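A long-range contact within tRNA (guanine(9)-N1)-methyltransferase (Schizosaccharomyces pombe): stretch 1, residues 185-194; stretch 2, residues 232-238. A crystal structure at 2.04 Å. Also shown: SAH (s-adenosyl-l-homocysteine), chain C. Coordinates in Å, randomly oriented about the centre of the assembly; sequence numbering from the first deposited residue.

Stretch 1 185-194: QKEKLVYLSA
Stretch 2 232-238: GIKTAKL

Two short strands, 189-192 and one that includes 234-236, run side by side in the same direction, their axes 40° apart and 4.5 Å at closest approach. The register pairs Tyr191 with Thr235 (CA to CA 4.6 Å) and Leu192 with Ala236 (CA to CA 5.1 Å), both parallel bridges between residues of extended phi/psi, from -71/126 at Leu192 to -162/138 at Ala236.

Three backbone hydrogen bonds carry the pairing. Tyr191 N donates to Lys234 O at 2.8 Å, Ala236 N returns to Tyr191 O at a longer 3.3 Å, and Ser193 N donates to Ala236 O at 2.9 Å. Tyr191 thus spends both its NH and its carbonyl on the other stretch, as does Ala236. Each accepting carbonyl also receives a CA-H contact: Val190 CA lies 3.3 Å from Lys234 O, Thr235 CA 3.0 Å from Tyr191 O, and Leu192 CA 3.3 Å from Ala236 O.

Before the first bond along the chains a water does the joining. It donates to Lys186 O (3.1 Å from the water O) and Leu189 O (2.7 Å from the water O) and accepts from Lys234 N (3.2 Å to the water O), so it satisfies backbone groups that do not meet directly. The 3-10 segment 186-188 leads into the strand, with Lys188 N bonded to Gln185 O at 2.7 Å. In stretch 2, Gly232, at phi/psi 76/29, ends a helix in a Schellman motif; its positive phi favours glycine.

Ile233 (chi1 m, chi2 t) points toward stretch 1 and is the residue most covered by it: its CG2 packs 3.7 Å from Leu189 CB. On one sheet face Val190 (t) sets CG1 4.1 Å from Ala236 CB, and Leu192 (m, t) brings CD2 to 4.4 Å from that same methyl, so one small alanine meets two branched neighbours. On the other face lie Tyr191 (chi1 -151°) and Thr235 (p), with Tyr191 CB 4.2 Å from Thr235 CG2. The tyrosine ring then leads away, its OH hydrogen-bonded elsewhere in the structure; Thr235 OG1 and Ser193 OG find partners just beyond the stretches. In all, 517 Å² is buried between the two stretches, both sides summed.

Backbone groups at the end of strand 189-192 and just after 234-236 bind SAH, the product expected of a methyltransferase. SAH O2' donates to Leu192 O at 2.8 Å, and Leu238 N donates to SAH N1 at 3.1 Å and 173°, so backbone groups from both stretches hold the ligand. Ala194 CB lies 3.4 Å from SAH N6.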

# COMPACT_ATOMS: atom_id res chain seq x y z
N GLN A 185 6.70 -8.47 -15.23
CA GLN A 185 7.08 -7.11 -14.87
C GLN A 185 7.91 -7.09 -13.60
O GLN A 185 7.96 -6.07 -12.92
CB GLN A 185 5.84 -6.24 -14.66
CG GLN A 185 4.83 -6.29 -15.79
CD GLN A 185 3.72 -7.30 -15.56
OE1 GLN A 185 3.96 -8.41 -15.09
NE2 GLN A 185 2.50 -6.90 -15.87
N LYS A 186 8.54 -8.21 -13.28
CA LYS A 186 9.35 -8.34 -12.07
C LYS A 186 10.34 -7.18 -11.86
O LYS A 186 10.59 -6.74 -10.74
CB LYS A 186 10.08 -9.69 -12.05
N GLU A 187 10.91 -6.69 -12.96
CA GLU A 187 11.89 -5.61 -12.96
C GLU A 187 11.27 -4.26 -12.56
O GLU A 187 11.97 -3.32 -12.21
CB GLU A 187 12.54 -5.55 -14.35
CG GLU A 187 11.57 -5.42 -15.54
CD GLU A 187 10.91 -6.75 -16.01
OE1 GLU A 187 11.25 -7.84 -15.52
OE2 GLU A 187 10.03 -6.68 -16.91
N LYS A 188 9.94 -4.19 -12.60
CA LYS A 188 9.22 -2.95 -12.36
C LYS A 188 8.64 -2.92 -10.94
O LYS A 188 8.03 -1.92 -10.56
CB LYS A 188 8.10 -2.75 -13.39
CG LYS A 188 8.53 -2.85 -14.88
CD LYS A 188 9.06 -1.55 -15.49
CE LYS A 188 9.63 -1.79 -16.94
NZ LYS A 188 8.69 -2.51 -17.91
N LEU A 189 8.81 -4.00 -10.20
CA LEU A 189 8.31 -4.09 -8.83
C LEU A 189 9.23 -3.35 -7.90
O LEU A 189 10.46 -3.44 -8.02
CB LEU A 189 8.23 -5.55 -8.37
CG LEU A 189 7.16 -6.42 -9.01
CD1 LEU A 189 7.35 -7.88 -8.62
CD2 LEU A 189 5.73 -5.95 -8.67
N VAL A 190 8.63 -2.62 -6.96
CA VAL A 190 9.38 -1.99 -5.86
C VAL A 190 8.58 -2.30 -4.60
O VAL A 190 7.41 -1.94 -4.50
CB VAL A 190 9.52 -0.44 -6.06
CG1 VAL A 190 10.08 0.22 -4.79
CG2 VAL A 190 10.37 -0.08 -7.28
N TYR A 191 9.22 -2.96 -3.63
CA TYR A 191 8.60 -3.21 -2.35
C TYR A 191 8.97 -2.07 -1.38
O TYR A 191 10.14 -1.88 -1.04
CB TYR A 191 9.05 -4.57 -1.79
CG TYR A 191 8.04 -5.26 -0.88
CD1 TYR A 191 7.67 -6.57 -1.13
CD2 TYR A 191 7.50 -4.61 0.25
CE1 TYR A 191 6.75 -7.23 -0.31
CE2 TYR A 191 6.55 -5.26 1.07
CZ TYR A 191 6.19 -6.58 0.75
OH TYR A 191 5.31 -7.28 1.51
N LEU A 192 7.97 -1.32 -0.96
CA LEU A 192 8.16 -0.25 0.02
C LEU A 192 8.45 -0.83 1.41
O LEU A 192 7.70 -1.67 1.90
CB LEU A 192 6.91 0.63 0.03
CG LEU A 192 6.71 1.39 -1.31
CD1 LEU A 192 5.41 2.12 -1.35
CD2 LEU A 192 7.87 2.40 -1.55
N SER A 193 9.55 -0.39 2.02
CA SER A 193 9.92 -0.84 3.37
C SER A 193 10.65 0.28 4.14
O SER A 193 11.56 0.90 3.61
CB SER A 193 10.79 -2.13 3.30
OG SER A 193 11.43 -2.43 4.54
N ALA A 194 10.26 0.51 5.39
CA ALA A 194 10.98 1.48 6.22
C ALA A 194 12.46 1.09 6.44
O ALA A 194 13.29 1.94 6.75
CB ALA A 194 10.26 1.67 7.55
N GLY A 232 14.88 -10.94 -5.06
CA GLY A 232 15.64 -10.09 -5.98
C GLY A 232 14.91 -8.84 -6.46
O GLY A 232 15.16 -8.38 -7.57
N ILE A 233 13.99 -8.30 -5.65
CA ILE A 233 13.19 -7.12 -6.02
C ILE A 233 13.71 -5.91 -5.25
O ILE A 233 14.12 -6.02 -4.09
CB ILE A 233 11.66 -7.32 -5.71
CG1 ILE A 233 11.05 -8.38 -6.62
CG2 ILE A 233 10.86 -6.02 -5.84
CD1 ILE A 233 9.80 -8.99 -6.01
N LYS A 234 13.65 -4.75 -5.88
CA LYS A 234 14.15 -3.55 -5.23
C LYS A 234 13.18 -3.02 -4.18
O LYS A 234 11.97 -3.17 -4.29
CB LYS A 234 14.49 -2.48 -6.28
N THR A 235 13.75 -2.42 -3.13
CA THR A 235 13.00 -1.88 -2.01
C THR A 235 13.37 -0.41 -1.88
O THR A 235 14.39 0.02 -2.42
CB THR A 235 13.36 -2.61 -0.70
OG1 THR A 235 14.74 -2.39 -0.39
CG2 THR A 235 13.13 -4.14 -0.82
N ALA A 236 12.55 0.34 -1.17
CA ALA A 236 12.71 1.78 -1.01
C ALA A 236 11.88 2.21 0.18
O ALA A 236 10.72 1.74 0.36
CB ALA A 236 12.24 2.52 -2.25
N LYS A 237 12.44 3.10 1.01
CA LYS A 237 11.68 3.73 2.07
C LYS A 237 11.20 5.11 1.66
O LYS A 237 11.80 5.76 0.81
CB LYS A 237 12.51 3.85 3.34
CG LYS A 237 13.66 4.82 3.22
CD LYS A 237 14.53 4.71 4.43
CE LYS A 237 15.95 5.24 4.14
NZ LYS A 237 16.34 5.89 5.42
N LEU A 238 10.11 5.56 2.28
CA LEU A 238 9.57 6.88 2.05
C LEU A 238 10.59 7.94 2.50
O LEU A 238 11.33 7.72 3.48
CB LEU A 238 8.26 7.07 2.83
CG LEU A 238 7.03 6.31 2.28
CD1 LEU A 238 5.85 6.51 3.19
CD2 LEU A 238 6.71 6.79 0.87
N SAH C . 7.58 -4.85 10.17
CA SAH C . 6.69 -4.70 9.03
CB SAH C . 5.65 -3.62 9.44
CG SAH C . 5.34 -2.71 8.32
SD SAH C . 4.12 -1.46 8.32
C SAH C . 7.55 -4.58 7.78
O SAH C . 7.31 -3.94 6.80
OXT SAH C . 8.56 -5.22 7.71
C5' SAH C . 3.19 -1.89 6.91
C4' SAH C . 3.73 -1.50 5.54
O4' SAH C . 3.74 -0.12 5.33
C3' SAH C . 5.15 -1.97 5.19
O3' SAH C . 5.19 -3.30 4.76
C2' SAH C . 5.59 -1.01 4.13
O2' SAH C . 5.13 -1.48 2.90
C1' SAH C . 4.85 0.23 4.56
N9 SAH C . 5.72 1.21 5.25
C8 SAH C . 5.58 1.64 6.47
N7 SAH C . 6.45 2.56 6.78
C5 SAH C . 7.15 2.77 5.71
C6 SAH C . 8.27 3.63 5.32
N6 SAH C . 8.80 4.46 6.18
N1 SAH C . 8.72 3.54 4.10
C2 SAH C . 8.20 2.71 3.22
N3 SAH C . 7.21 1.89 3.50
C4 SAH C . 6.65 1.88 4.70
O HOH W 1 12.45 -5.08 -8.83